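Local coordinates for protein endo-xylogalacturonan hydrolase A (Aspergillus tubingensis, PDB 4C2L) that cleaves the xylose-substituted galacturonan backbone of xylogalacturonan in the hairy regions of pectin, as a secreted hydrolase of glycoside hydrolase family 28, at residues 235-241 with 264-270; 278-284 with 317-323. One frame throughout, in Å; residues are numbered along the deposited sequence.

Contact 1 (235-241 with 264-270); sequences ISVGSLG and AAGIKTY. With SO4 (sulfate ion), chain E; SO4 (sulfate ion), chain H.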
loop_
_atom_site.group_PDB
_atom_site.type_symbol
_atom_site.label_atom_id
_atom_site.label_comp_id
_atom_site.label_asym_id
_atom_site.label_seq_id
_atom_site.Cartn_x
_atom_site.Cartn_y
_atom_site.Cartn_z
ATOM N N ILE A 235 -6.030 0.995 5.705
ATOM C CA ILE A 235 -5.311 -0.276 5.751
ATOM C C ILE A 235 -6.360 -1.256 5.259
ATOM O O ILE A 235 -7.347 -1.512 5.949
ATOM C CB ILE A 235 -4.890 -0.620 7.200
ATOM C CG1 ILE A 235 -3.982 0.458 7.802
ATOM C CG2 ILE A 235 -4.216 -1.989 7.288
ATOM C CD1 ILE A 235 -2.643 0.632 7.133
ATOM N N SER A 236 -6.151 -1.773 4.048
ATOM C CA SER A 236 -7.229 -2.350 3.274
ATOM C C SER A 236 -6.896 -3.761 2.797
ATOM O O SER A 236 -5.859 -3.972 2.183
ATOM C CB SER A 236 -7.458 -1.430 2.059
ATOM O OG SER A 236 -8.628 -1.771 1.341
ATOM N N VAL A 237 -7.751 -4.734 3.104
ATOM C CA VAL A 237 -7.603 -6.061 2.502
ATOM C C VAL A 237 -8.328 -6.023 1.162
ATOM O O VAL A 237 -9.535 -5.758 1.089
ATOM C CB VAL A 237 -8.177 -7.199 3.377
ATOM C CG1 VAL A 237 -8.177 -8.526 2.614
ATOM C CG2 VAL A 237 -7.382 -7.337 4.677
ATOM N N GLY A 238 -7.597 -6.311 0.098
ATOM C CA GLY A 238 -8.199 -6.406 -1.229
ATOM C C GLY A 238 -7.831 -5.282 -2.198
ATOM O O GLY A 238 -6.852 -4.548 -1.973
ATOM N N SER A 239 -8.598 -5.148 -3.289
ATOM C CA SER A 239 -9.753 -6.027 -3.549
ATOM C C SER A 239 -9.309 -7.460 -3.827
ATOM O O SER A 239 -8.213 -7.703 -4.319
ATOM C CB SER A 239 -10.563 -5.535 -4.744
ATOM O OG SER A 239 -9.762 -5.516 -5.908
ATOM N N LEU A 240 -10.189 -8.397 -3.509
ATOM C CA LEU A 240 -9.953 -9.804 -3.808
ATOM C C LEU A 240 -11.110 -10.317 -4.650
ATOM O O LEU A 240 -12.235 -9.848 -4.504
ATOM C CB LEU A 240 -9.904 -10.608 -2.502
ATOM C CG LEU A 240 -8.927 -10.137 -1.426
ATOM C CD1 LEU A 240 -9.068 -11.053 -0.222
ATOM C CD2 LEU A 240 -7.489 -10.124 -1.940
ATOM N N GLY A 241 -10.812 -11.267 -5.528
ATOM C CA GLY A 241 -11.844 -12.021 -6.239
ATOM C C GLY A 241 -12.194 -11.523 -7.632
ATOM O O GLY A 241 -13.152 -12.006 -8.224
ATOM N N ALA A 264 -10.489 3.954 7.865
ATOM C CA ALA A 264 -9.275 3.660 8.595
ATOM C C ALA A 264 -8.799 2.257 8.222
ATOM O O ALA A 264 -7.613 2.002 8.059
ATOM C CB ALA A 264 -9.514 3.764 10.092
ATOM N N ALA A 265 -9.751 1.352 8.060
ATOM C CA ALA A 265 -9.409 -0.042 7.785
ATOM C C ALA A 265 -10.585 -0.718 7.139
ATOM O O ALA A 265 -11.729 -0.284 7.308
ATOM C CB ALA A 265 -9.033 -0.759 9.069
ATOM N N GLY A 266 -10.323 -1.770 6.368
ATOM C CA GLY A 266 -11.441 -2.496 5.794
ATOM C C GLY A 266 -11.056 -3.694 4.961
ATOM O O GLY A 266 -9.869 -4.017 4.810
ATOM N N ILE A 267 -12.099 -4.352 4.459
ATOM C CA ILE A 267 -11.989 -5.526 3.599
ATOM C C ILE A 267 -12.871 -5.290 2.378
ATOM O O ILE A 267 -14.015 -4.847 2.526
ATOM C CB ILE A 267 -12.455 -6.806 4.343
ATOM C CG1 ILE A 267 -11.561 -7.040 5.575
ATOM C CG2 ILE A 267 -12.384 -8.018 3.400
ATOM C CD1 ILE A 267 -12.059 -8.114 6.525
ATOM N N LYS A 268 -12.356 -5.582 1.176
ATOM C CA LYS A 268 -13.122 -5.377 -0.050
ATOM C C LYS A 268 -13.054 -6.623 -0.901
ATOM O O LYS A 268 -11.972 -7.052 -1.284
ATOM C CB LYS A 268 -12.547 -4.255 -0.924
ATOM C CG LYS A 268 -12.144 -2.976 -0.247
ATOM C CD LYS A 268 -11.920 -1.885 -1.296
ATOM C CE LYS A 268 -10.785 -2.203 -2.253
ATOM N NZ LYS A 268 -10.196 -0.960 -2.852
ATOM N N THR A 269 -14.205 -7.204 -1.222
ATOM C CA THR A 269 -14.207 -8.384 -2.081
ATOM C C THR A 269 -15.241 -8.204 -3.186
ATOM O O THR A 269 -16.262 -7.563 -2.992
ATOM C CB THR A 269 -14.495 -9.679 -1.289
ATOM O OG1 THR A 269 -15.760 -9.568 -0.619
ATOM C CG2 THR A 269 -13.397 -9.924 -0.232
ATOM N N TYR A 270 -14.964 -8.791 -4.344
ATOM C CA TYR A 270 -15.916 -8.806 -5.439
ATOM C C TYR A 270 -17.055 -9.771 -5.118
ATOM O O TYR A 270 -16.861 -10.745 -4.404
ATOM C CB TYR A 270 -15.224 -9.259 -6.720
ATOM C CG TYR A 270 -14.457 -8.148 -7.405
ATOM C CD1 TYR A 270 -13.142 -7.844 -7.035
ATOM C CD2 TYR A 270 -15.044 -7.413 -8.438
ATOM C CE1 TYR A 270 -12.437 -6.819 -7.667
ATOM C CE2 TYR A 270 -14.346 -6.393 -9.075
ATOM C CZ TYR A 270 -13.048 -6.107 -8.689
ATOM O OH TYR A 270 -12.366 -5.092 -9.337
HETATM S S SO4 E . -8.219 -2.311 -5.978
HETATM O O1 SO4 E . -8.479 -0.879 -5.719
HETATM O O2 SO4 E . -9.335 -2.847 -6.798
HETATM O O3 SO4 E . -8.121 -2.959 -4.662
HETATM O O4 SO4 E . -6.978 -2.460 -6.758
HETATM S S SO4 H . -11.421 2.419 -3.083
HETATM O O1 SO4 H . -12.248 3.445 -3.756
HETATM O O2 SO4 H . -12.022 1.088 -3.302
HETATM O O3 SO4 H . -11.414 2.720 -1.635
HETATM O O4 SO4 H . -10.024 2.438 -3.586
HETATM O O HOH W 1 -7.783 -2.134 -1.149
#
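Opposite Lys268, the strand 235-240 carries a cis peptide bond between Gly238 and Ser239. It sits in a beta bulge between two adjacent parallel strands of the right-handed beta-helix that family 28 enzymes share. Val237 still pairs with Ile267, but the next matched pair is Leu240 with Thr269, so the 235-240 strand holds one extra residue. Lys268 straddles the bulge: its N bonds to Val237 O at 2.8 Å and its O takes a longer bond, 3.2 Å, from Leu240 N. Gly238 has no CB where Lys268 O comes up, and its phi of 110° is one that glycine readily adopts.

Beside the cis bond, Ser239 N donates to O3 of a sulfate at 2.6 Å, while Ser239 OG reaches O2 of the same ion. Both sulfates probably come from the crystallisation liquor. Lys268 bends at chi3 (-63°) and brings NZ between them: two weak bonds go to the ion on Ser239, and a bond of 2.8 Å runs from NZ to O2 of the second. His233 and Asp210, active-site residues by similarity, lie close by, so this charged corner is consistent with a groove for an acidic polysaccharide. Ser236 OG, also bonded to Lys263 NZ, shares a water with Gly238 O.

On the other face Val237 CB packs on Ile267 CG1, 4.0 Å away. Past the bulge, Tyr270 N donates to Leu240 O almost straight, at 170°, and the same oxygen lies in the plane of the Tyr270 ring, 3.4 Å from CD1 at its edge.

Contact 2 (278-284 with 317-323); sequences TSTVSNV and NAKLTDI. With NAG (2-acetamido-2-deoxy-beta-D-glucopyranose), chain B.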
loop_
_atom_site.group_PDB
_atom_site.type_symbol
_atom_site.label_atom_id
_atom_site.label_comp_id
_atom_site.label_asym_id
_atom_site.label_seq_id
_atom_site.Cartn_x
_atom_site.Cartn_y
_atom_site.Cartn_z
ATOM N N THR A 278 -13.721 -16.581 -5.631
ATOM C CA THR A 278 -14.088 -16.503 -4.224
ATOM C C THR A 278 -12.890 -15.973 -3.470
ATOM O O THR A 278 -11.743 -16.228 -3.844
ATOM C CB THR A 278 -14.560 -17.862 -3.636
ATOM O OG1 THR A 278 -15.792 -18.248 -4.260
ATOM C CG2 THR A 278 -14.808 -17.757 -2.116
ATOM N N SER A 279 -13.169 -15.200 -2.432
ATOM C CA SER A 279 -12.141 -14.571 -1.637
ATOM C C SER A 279 -12.111 -15.242 -0.279
ATOM O O SER A 279 -13.160 -15.484 0.308
ATOM C CB SER A 279 -12.500 -13.098 -1.436
ATOM O OG SER A 279 -12.523 -12.409 -2.672
ATOM N N THR A 280 -10.913 -15.513 0.216
ATOM C CA THR A 280 -10.727 -16.093 1.537
ATOM C C THR A 280 -9.829 -15.178 2.342
ATOM O O THR A 280 -8.719 -14.857 1.918
ATOM C CB THR A 280 -10.107 -17.500 1.423
ATOM O OG1 THR A 280 -10.973 -18.308 0.611
ATOM C CG2 THR A 280 -9.948 -18.153 2.776
ATOM N N VAL A 281 -10.310 -14.733 3.502
ATOM C CA VAL A 281 -9.480 -13.885 4.349
ATOM C C VAL A 281 -9.491 -14.513 5.716
ATOM O O VAL A 281 -10.566 -14.654 6.324
ATOM C CB VAL A 281 -10.015 -12.442 4.428
ATOM C CG1 VAL A 281 -9.070 -11.562 5.257
ATOM C CG2 VAL A 281 -10.181 -11.868 3.028
ATOM N N SER A 282 -8.318 -14.902 6.205
ATOM C CA SER A 282 -8.264 -15.584 7.497
ATOM C C SER A 282 -7.178 -15.059 8.415
ATOM O O SER A 282 -6.051 -14.813 7.997
ATOM C CB SER A 282 -8.151 -17.105 7.312
ATOM O OG SER A 282 -6.896 -17.476 6.786
ATOM N N ASN A 283 -7.542 -14.869 9.684
ATOM C CA ASN A 283 -6.595 -14.423 10.700
ATOM C C ASN A 283 -5.997 -13.065 10.344
ATOM O O ASN A 283 -4.806 -12.954 10.053
ATOM C CB ASN A 283 -5.510 -15.476 10.942
ATOM C CG ASN A 283 -4.461 -15.032 11.946
ATOM O OD1 ASN A 283 -4.724 -14.215 12.835
ATOM N ND2 ASN A 283 -3.263 -15.570 11.805
ATOM N N VAL A 284 -6.846 -12.049 10.374
ATOM C CA VAL A 284 -6.417 -10.679 10.148
ATOM C C VAL A 284 -6.815 -9.867 11.366
ATOM O O VAL A 284 -7.980 -9.825 11.733
ATOM C CB VAL A 284 -7.033 -10.089 8.870
ATOM C CG1 VAL A 284 -6.638 -8.625 8.722
ATOM C CG2 VAL A 284 -6.587 -10.902 7.650
ATOM N N ASN A 317 -19.792 -14.319 -1.543
ATOM C CA ASN A 317 -19.577 -15.544 -0.761
ATOM C C ASN A 317 -18.181 -15.614 -0.157
ATOM O O ASN A 317 -17.619 -16.693 0.069
ATOM C CB ASN A 317 -19.919 -16.807 -1.566
ATOM C CG ASN A 317 -19.205 -16.872 -2.905
ATOM O OD1 ASN A 317 -18.095 -16.357 -3.068
ATOM N ND2 ASN A 317 -19.861 -17.497 -3.891
ATOM N N ALA A 318 -17.625 -14.439 0.134
ATOM C CA ALA A 318 -16.293 -14.380 0.721
ATOM C C ALA A 318 -16.254 -15.127 2.058
ATOM O O ALA A 318 -17.206 -15.094 2.834
ATOM C CB ALA A 318 -15.851 -12.933 0.898
ATOM N N LYS A 319 -15.156 -15.825 2.300
ATOM C CA LYS A 319 -14.962 -16.532 3.546
ATOM C C LYS A 319 -14.008 -15.756 4.433
ATOM O O LYS A 319 -12.794 -15.870 4.284
ATOM C CB LYS A 319 -14.416 -17.940 3.283
ATOM C CG LYS A 319 -14.436 -18.807 4.529
ATOM C CD LYS A 319 -13.801 -20.169 4.281
ATOM C CE LYS A 319 -13.666 -20.948 5.585
ATOM N NZ LYS A 319 -13.184 -22.341 5.310
ATOM N N LEU A 320 -14.574 -14.969 5.347
ATOM C CA LEU A 320 -13.801 -14.194 6.289
ATOM C C LEU A 320 -13.862 -14.903 7.627
ATOM O O LEU A 320 -14.951 -15.158 8.149
ATOM C CB LEU A 320 -14.363 -12.769 6.412
ATOM C CG LEU A 320 -14.805 -12.060 5.111
ATOM C CD1 LEU A 320 -15.347 -10.673 5.422
ATOM C CD2 LEU A 320 -13.686 -11.958 4.088
ATOM N N THR A 321 -12.709 -15.260 8.162
ATOM C CA THR A 321 -12.670 -15.909 9.472
ATOM C C THR A 321 -11.561 -15.325 10.331
ATOM O O THR A 321 -10.517 -14.893 9.808
ATOM C CB THR A 321 -12.480 -17.450 9.362
ATOM O OG1 THR A 321 -11.285 -17.733 8.630
ATOM C CG2 THR A 321 -13.674 -18.110 8.674
ATOM N N ASP A 322 -11.793 -15.313 11.646
ATOM C CA ASP A 322 -10.816 -14.811 12.612
ATOM C C ASP A 322 -10.328 -13.419 12.225
ATOM O O ASP A 322 -9.117 -13.138 12.198
ATOM C CB ASP A 322 -9.651 -15.792 12.786
ATOM C CG ASP A 322 -10.066 -17.054 13.507
ATOM O OD1 ASP A 322 -10.662 -16.946 14.596
ATOM O OD2 ASP A 322 -9.803 -18.155 12.993
ATOM N N ILE A 323 -11.289 -12.552 11.931
ATOM C CA ILE A 323 -11.009 -11.134 11.694
ATOM C C ILE A 323 -11.219 -10.448 13.037
ATOM O O ILE A 323 -12.264 -10.609 13.667
ATOM C CB ILE A 323 -11.934 -10.494 10.639
ATOM C CG1 ILE A 323 -12.048 -11.375 9.375
ATOM C CG2 ILE A 323 -11.483 -9.053 10.336
ATOM C CD1 ILE A 323 -10.749 -11.646 8.637
HETATM C C1 NAG B . -2.176 -15.217 12.671
HETATM C C2 NAG B . -1.342 -16.464 12.980
HETATM C C3 NAG B . -0.077 -16.108 13.756
HETATM C C4 NAG B . 0.686 -14.962 13.078
HETATM C C5 NAG B . -0.273 -13.792 12.768
HETATM C C6 NAG B . 0.359 -12.592 12.045
HETATM C C7 NAG B . -2.609 -18.523 13.332
HETATM C C8 NAG B . -3.411 -19.324 14.320
HETATM N N2 NAG B . -2.130 -17.372 13.789
HETATM O O3 NAG B . 0.745 -17.255 13.847
HETATM O O4 NAG B . 1.734 -14.550 13.947
HETATM O O5 NAG B . -1.376 -14.253 12.010
HETATM O O6 NAG B . 1.119 -12.992 10.924
HETATM O O7 NAG B . -2.436 -18.941 12.187
HETATM O O HOH W 2 -15.843 -14.491 -2.338
HETATM O O HOH W 3 -7.027 -12.492 13.949
#
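Val281, Leu320 and Ile323 make the apolar centre of this parallel strand pair, on the inward face of the beta-helix. Val281 and Leu320 lie side by side and point the same way, CG2 of Val281 being 3.7 Å from CD2 of Leu320. Ile323 crosses Val281 at about a right angle; with chi2 at -60° its CD1 folds back to 3.8 Å from Val281 CG1 and also touches Val284 CB.

The backbones run in step without a bulge: Val281 N donates to Lys319 O, and Thr321 N to Val281 O at 2.9 Å. Both chains then turn a corner together, Asn283 and Asp322 each taking positive phi and psi, as in a left-handed helix. Asn283 ND2 is joined covalently to C1 of an N-acetylglucosamine and also bonds to Asn250 OD1.

At the other end Thr278 OG1 donates to Asn317 OD1 at 3.2 Å, coming from above the amide plane. A water that accepts from Ser279 N donates to the same oxygen, so Asn317 OD1 takes two bonds at this edge.

Strand 246-259 hydrogen-bonds to the far side of 278-284, while Val281 meets strand 235-240 across the interior, and Ala318 and Ile323 meet strand 266-269.

Coming from the N terminus, the chain runs through 235-241, winds once round the beta-helix by way of strand 246-259 and closes contact 1 at 264-270. Only then does 278-284 begin; a second excursion, including strand 296-301 and helix 308-313, returns at 317-323 to close contact 2. The two loops follow in series and neither nests nor crosses. Contact 1 joins neighbouring coils on one face of the solenoid, contact 2 on another, their centres 11 Å apart. Between the faces Leu240 CD1 lies 3.5 Å from Val281 CG2, and Thr269 CG2 meets Ser279 CB, so successive coils are tied both along the helix and across its interior.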